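Local coordinates for protein lysozyme (Asticcacaulis excentricus, PDB 6H9D) that probably acts on peptidoglycan as the phage-lysozyme-like muramidase domain of SpmX, a protein linked to cell morphogenesis and stalk synthesis, at residues 6-11 / 56-61; 34-39 / 51-56. All blocks are in the same frame, centred on the assembly; numbering follows the deposited sequence.

How the interactions relate
Both contacts use successive turns of the long helix 50-71 and share L56, and their centres lie about 10 Å apart. Along the chain interaction 2 is nested within the loop closed by interaction 1: residues 6-11 come first, then the end of strand 32-35 and the turn after it (34-39), and then the helix on which both pack. The two contacts also touch directly. OD2 of D60 lies 2.9 Å from ND1 of H38, a probable hydrogen bond, while V11 packs against D54 and L57 against the Y36 ring. Helix 50-71 thereby links the β-hairpin region to the helical part of the lysozyme fold.

Interaction 1: residues 6-11 / 56-61; sequences ISRAGV and LLRFDL
V11 sets its CG2 methyl over the centre of the R58 guanidinium, 3.7 Å above the plane, and the two side chains cross at about a right angle. The other V11 methyl, CG1, lies anti to the backbone N (chi1 172°) and meets CD2 of L57 at 4.2 Å. V11 thus touches two consecutive residues of helix 50-71, L57 through CG1 and R58 through CG2. One turn further along helix 50-71, CD1 of L61 touches CD1 of I6 at 4.1 Å, again with the side chains roughly perpendicular, and also lies 4.4 Å from CG2 of V11. The R58 chain runs extended from CG to NE and then turns about the CD-NE bond (chi4 -88°), putting CZ close to CG2 of V11; NH2 comes within 4.0 Å of CA of R8. NE forms a salt bridge with OD1 of D54, one turn earlier, which anchors that end of the side chain. Behind this shell, S7 N-caps helix 8-16: its OG accepts from N of G10 at 3.1 Å, and also hydrogen-bonds D82 of helix 78-91. The pairing of a short N-terminal helix with the long helix that follows the β-hairpin is consistent with the T4-type phage lysozyme fold.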
loop_
_atom_site.group_PDB
_atom_site.type_symbol
_atom_site.label_atom_id
_atom_site.label_comp_id
_atom_site.label_asym_id
_atom_site.label_seq_id
_atom_site.Cartn_x
_atom_site.Cartn_y
_atom_site.Cartn_z
ATOM N N ILE A 6 7.980 -7.381 -4.628
ATOM C CA ILE A 6 6.610 -7.163 -5.080
ATOM C C ILE A 6 6.556 -7.546 -6.561
ATOM O O ILE A 6 7.418 -7.134 -7.333
ATOM C CB ILE A 6 6.104 -5.725 -4.820
ATOM C CG1 ILE A 6 4.623 -5.595 -5.186
ATOM C CG2 ILE A 6 6.932 -4.659 -5.530
ATOM C CD1 ILE A 6 3.952 -4.434 -4.546
ATOM N N SER A 7 5.565 -8.357 -6.932
ATOM C CA SER A 7 5.406 -8.806 -8.311
ATOM C C SER A 7 4.824 -7.674 -9.159
ATOM O O SER A 7 4.347 -6.661 -8.642
ATOM C CB SER A 7 4.535 -10.033 -8.387
ATOM O OG SER A 7 3.175 -9.681 -8.215
ATOM N N ARG A 8 4.830 -7.881 -10.476
ATOM C CA ARG A 8 4.211 -6.956 -11.387
ATOM C C ARG A 8 2.712 -6.838 -11.082
ATOM O O ARG A 8 2.150 -5.747 -11.103
ATOM C CB ARG A 8 4.462 -7.398 -12.833
ATOM C CG ARG A 8 3.914 -6.442 -13.881
ATOM C CD ARG A 8 4.403 -6.823 -15.268
ATOM N NE ARG A 8 3.502 -6.367 -16.325
ATOM C CZ ARG A 8 3.731 -6.529 -17.624
ATOM N NH1 ARG A 8 4.908 -6.985 -18.032
ATOM N NH2 ARG A 8 2.789 -6.244 -18.508
ATOM N N ALA A 9 2.051 -7.964 -10.807
ATOM C CA ALA A 9 0.608 -7.957 -10.481
ATOM C C ALA A 9 0.347 -7.092 -9.235
ATOM O O ALA A 9 -0.658 -6.375 -9.167
ATOM C CB ALA A 9 0.117 -9.373 -10.274
ATOM N N GLY A 10 1.245 -7.199 -8.251
ATOM C CA GLY A 10 1.188 -6.449 -6.996
ATOM C C GLY A 10 1.286 -4.952 -7.236
ATOM O O GLY A 10 0.549 -4.145 -6.679
ATOM N N VAL A 11 2.232 -4.566 -8.103
ATOM C CA VAL A 11 2.377 -3.175 -8.496
ATOM C C VAL A 11 1.095 -2.688 -9.176
ATOM O O VAL A 11 0.610 -1.616 -8.872
ATOM C CB VAL A 11 3.623 -2.958 -9.379
ATOM C CG1 VAL A 11 3.649 -1.546 -9.929
ATOM C CG2 VAL A 11 4.897 -3.274 -8.597
ATOM N N LEU A 56 8.705 5.395 -10.564
ATOM C CA LEU A 56 8.673 6.178 -9.344
ATOM C C LEU A 56 7.864 5.473 -8.250
ATOM O O LEU A 56 8.220 5.530 -7.075
ATOM C CB LEU A 56 8.104 7.569 -9.646
ATOM C CG LEU A 56 8.942 8.413 -10.613
ATOM C CD1 LEU A 56 8.180 9.649 -11.032
ATOM C CD2 LEU A 56 10.274 8.800 -9.988
ATOM N N LEU A 57 6.761 4.828 -8.625
ATOM C CA LEU A 57 5.950 4.094 -7.660
ATOM C C LEU A 57 6.811 2.961 -7.075
ATOM O O LEU A 57 6.805 2.753 -5.866
ATOM C CB LEU A 57 4.653 3.589 -8.322
ATOM C CG LEU A 57 3.813 2.606 -7.496
ATOM C CD1 LEU A 57 3.375 3.225 -6.172
ATOM C CD2 LEU A 57 2.608 2.129 -8.284
ATOM N N ARG A 58 7.609 2.282 -7.911
ATOM C CA ARG A 58 8.451 1.186 -7.413
ATOM C C ARG A 58 9.500 1.745 -6.446
ATOM O O ARG A 58 9.853 1.078 -5.492
ATOM C CB ARG A 58 9.069 0.394 -8.572
ATOM C CG ARG A 58 8.048 -0.419 -9.361
ATOM C CD ARG A 58 8.549 -0.877 -10.723
ATOM N NE ARG A 58 7.597 -1.764 -11.389
ATOM C CZ ARG A 58 7.582 -3.088 -11.222
ATOM N NH1 ARG A 58 8.435 -3.644 -10.385
ATOM N NH2 ARG A 58 6.721 -3.837 -11.884
ATOM N N PHE A 59 9.969 2.981 -6.663
ATOM C CA PHE A 59 10.868 3.620 -5.673
ATOM C C PHE A 59 10.141 3.806 -4.341
ATOM O O PHE A 59 10.650 3.485 -3.303
ATOM C CB PHE A 59 11.367 4.984 -6.133
ATOM C CG PHE A 59 12.295 4.985 -7.321
ATOM C CD1 PHE A 59 13.022 3.855 -7.671
ATOM C CD2 PHE A 59 12.462 6.140 -8.069
ATOM C CE1 PHE A 59 13.866 3.872 -8.771
ATOM C CE2 PHE A 59 13.318 6.157 -9.160
ATOM C CZ PHE A 59 14.035 5.036 -9.493
ATOM N N ASP A 60 8.910 4.323 -4.394
ATOM C CA ASP A 60 8.134 4.616 -3.195
ATOM C C ASP A 60 7.822 3.302 -2.450
ATOM O O ASP A 60 7.598 3.299 -1.250
ATOM C CB ASP A 60 6.884 5.427 -3.559
ATOM C CG ASP A 60 7.198 6.858 -3.987
ATOM O OD1 ASP A 60 8.208 7.398 -3.506
ATOM O OD2 ASP A 60 6.458 7.414 -4.832
ATOM N N LEU A 61 7.738 2.186 -3.171
ATOM C CA LEU A 61 7.383 0.900 -2.547
ATOM C C LEU A 61 8.597 0.208 -1.902
ATOM O O LEU A 61 8.401 -0.660 -1.088
ATOM C CB LEU A 61 6.753 -0.008 -3.597
ATOM C CG LEU A 61 5.359 0.402 -4.053
ATOM C CD1 LEU A 61 4.885 -0.484 -5.196
ATOM C CD2 LEU A 61 4.399 0.375 -2.887
#

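Interaction 2: residues 34-39 / 51-56; sequences IGYGHT and EDADAL
G35 and A53 bring their CA atoms to 4.5 Å where the end of strand 32-35 meets helix 50-71, and the chain then turns back on itself, with I34 and H38 joined by two backbone hydrogen bonds. G35 has a positive phi of 68°, which favours glycine, and its CA rests against CB of A53; a CB here would point to the helix and lie tight against that methyl. The same methyl touches CE2 of the Y36 ring at 3.5 Å from an oblique direction, while N of D54 approaches the edge of that ring. A water binds the backbones together, accepting from N of Y36 at 2.7 Å and donating to O of A53 at 2.8 Å. Further along the helix, L56 places CD2 over one face of the H38 imidazole, a CH-pi contact 4.0 Å from the ring centroid and displaced toward the rim. Its other methyl, CD1, meets CG2 of I34 at 4.0 Å. CG of H38 is anti to the backbone N (chi1 176°), which puts it within 3.8 Å of CB of L56. Beyond the segments, S41 engages NE2 and D60 completes the ring's bonding. A turn leaving the β-hairpin and packing on the first turns of the long helix is consistent with the phage-lysozyme fold.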
loop_
_atom_site.group_PDB
_atom_site.type_symbol
_atom_site.label_atom_id
_atom_site.label_comp_id
_atom_site.label_asym_id
_atom_site.label_seq_id
_atom_site.Cartn_x
_atom_site.Cartn_y
_atom_site.Cartn_z
ATOM N N ILE A 34 3.865 14.039 -8.285
ATOM C CA ILE A 34 3.737 13.600 -9.662
ATOM C C ILE A 34 3.474 12.091 -9.679
ATOM O O ILE A 34 3.693 11.394 -8.685
ATOM C CB ILE A 34 4.993 13.991 -10.464
ATOM C CG1 ILE A 34 4.707 14.059 -11.964
ATOM C CG2 ILE A 34 6.168 13.051 -10.152
ATOM C CD1 ILE A 34 5.817 14.711 -12.784
ATOM N N GLY A 35 3.024 11.595 -10.826
ATOM C CA GLY A 35 2.885 10.165 -11.024
ATOM C C GLY A 35 1.772 9.642 -10.137
ATOM O O GLY A 35 0.678 10.212 -10.128
ATOM N N TYR A 36 2.062 8.588 -9.367
ATOM C CA TYR A 36 1.111 7.996 -8.443
ATOM C C TYR A 36 1.431 8.429 -7.009
ATOM O O TYR A 36 1.824 7.621 -6.199
ATOM C CB TYR A 36 1.144 6.472 -8.569
ATOM C CG TYR A 36 0.834 5.972 -9.956
ATOM C CD1 TYR A 36 -0.442 6.075 -10.493
ATOM C CD2 TYR A 36 1.821 5.407 -10.733
ATOM C CE1 TYR A 36 -0.717 5.640 -11.779
ATOM C CE2 TYR A 36 1.565 4.960 -12.014
ATOM C CZ TYR A 36 0.298 5.099 -12.547
ATOM O OH TYR A 36 0.066 4.625 -13.798
ATOM N N GLY A 37 1.339 9.730 -6.761
ATOM C CA GLY A 37 1.578 10.322 -5.436
ATOM C C GLY A 37 3.045 10.408 -5.074
ATOM O O GLY A 37 3.333 10.441 -3.906
ATOM N N HIS A 38 3.928 10.455 -6.063
ATOM C CA HIS A 38 5.387 10.510 -5.802
ATOM C C HIS A 38 5.816 11.931 -5.429
ATOM O O HIS A 38 5.352 12.848 -6.073
ATOM C CB HIS A 38 6.175 9.963 -6.990
ATOM C CG HIS A 38 7.643 10.082 -6.800
ATOM N ND1 HIS A 38 8.356 9.186 -6.082
ATOM C CD2 HIS A 38 8.516 11.027 -7.168
ATOM C CE1 HIS A 38 9.604 9.547 -6.056
ATOM N NE2 HIS A 38 9.722 10.655 -6.702
ATOM N N THR A 39 6.715 12.074 -4.460
ATOM C CA THR A 39 7.148 13.424 -4.045
ATOM C C THR A 39 8.665 13.566 -3.903
ATOM O O THR A 39 9.152 14.604 -4.222
ATOM C CB THR A 39 6.540 13.792 -2.689
ATOM O OG1 THR A 39 6.933 12.807 -1.746
ATOM C CG2 THR A 39 5.033 13.914 -2.719
ATOM N N GLU A 51 4.957 4.930 -17.916
ATOM C CA GLU A 51 6.214 4.145 -17.682
ATOM C C GLU A 51 7.063 4.809 -16.576
ATOM O O GLU A 51 7.570 4.149 -15.661
ATOM C CB GLU A 51 7.021 4.033 -18.991
ATOM C CG GLU A 51 7.803 2.735 -19.181
ATOM C CD GLU A 51 9.006 2.801 -20.133
ATOM O OE1 GLU A 51 8.990 3.629 -21.065
ATOM O OE2 GLU A 51 10.002 2.058 -19.916
ATOM N N ASP A 52 7.246 6.126 -16.670
ATOM C CA ASP A 52 8.032 6.874 -15.682
ATOM C C ASP A 52 7.350 6.786 -14.296
ATOM O O ASP A 52 8.006 6.631 -13.271
ATOM C CB ASP A 52 8.172 8.343 -16.083
ATOM C CG ASP A 52 8.966 8.654 -17.346
ATOM O OD1 ASP A 52 9.679 7.782 -17.828
ATOM O OD2 ASP A 52 8.823 9.779 -17.853
ATOM N N ALA A 53 6.014 6.908 -14.268
ATOM C CA ALA A 53 5.241 6.890 -13.022
ATOM C C ALA A 53 5.356 5.504 -12.363
ATOM O O ALA A 53 5.433 5.412 -11.150
ATOM C CB ALA A 53 3.808 7.257 -13.299
ATOM N N ASP A 54 5.402 4.445 -13.185
ATOM C CA ASP A 54 5.604 3.060 -12.693
ATOM C C ASP A 54 6.941 2.969 -11.958
ATOM O O ASP A 54 7.012 2.425 -10.875
ATOM C CB ASP A 54 5.538 2.034 -13.828
ATOM C CG ASP A 54 5.650 0.601 -13.336
ATOM O OD1 ASP A 54 6.769 0.121 -13.197
ATOM O OD2 ASP A 54 4.601 -0.015 -13.080
ATOM N N ALA A 55 7.995 3.530 -12.570
ATOM C CA ALA A 55 9.319 3.496 -11.987
ATOM C C ALA A 55 9.308 4.206 -10.632
ATOM O O ALA A 55 9.810 3.667 -9.674
ATOM C CB ALA A 55 10.327 4.098 -12.931
ATOM N N LEU A 56 8.705 5.395 -10.564
ATOM C CA LEU A 56 8.673 6.178 -9.344
ATOM C C LEU A 56 7.864 5.473 -8.250
ATOM O O LEU A 56 8.220 5.530 -7.075
ATOM C CB LEU A 56 8.104 7.569 -9.646
ATOM C CG LEU A 56 8.942 8.413 -10.613
ATOM C CD1 LEU A 56 8.180 9.649 -11.032
ATOM C CD2 LEU A 56 10.274 8.800 -9.988
HETATM O O HOH W 1 4.491 7.373 -9.369
#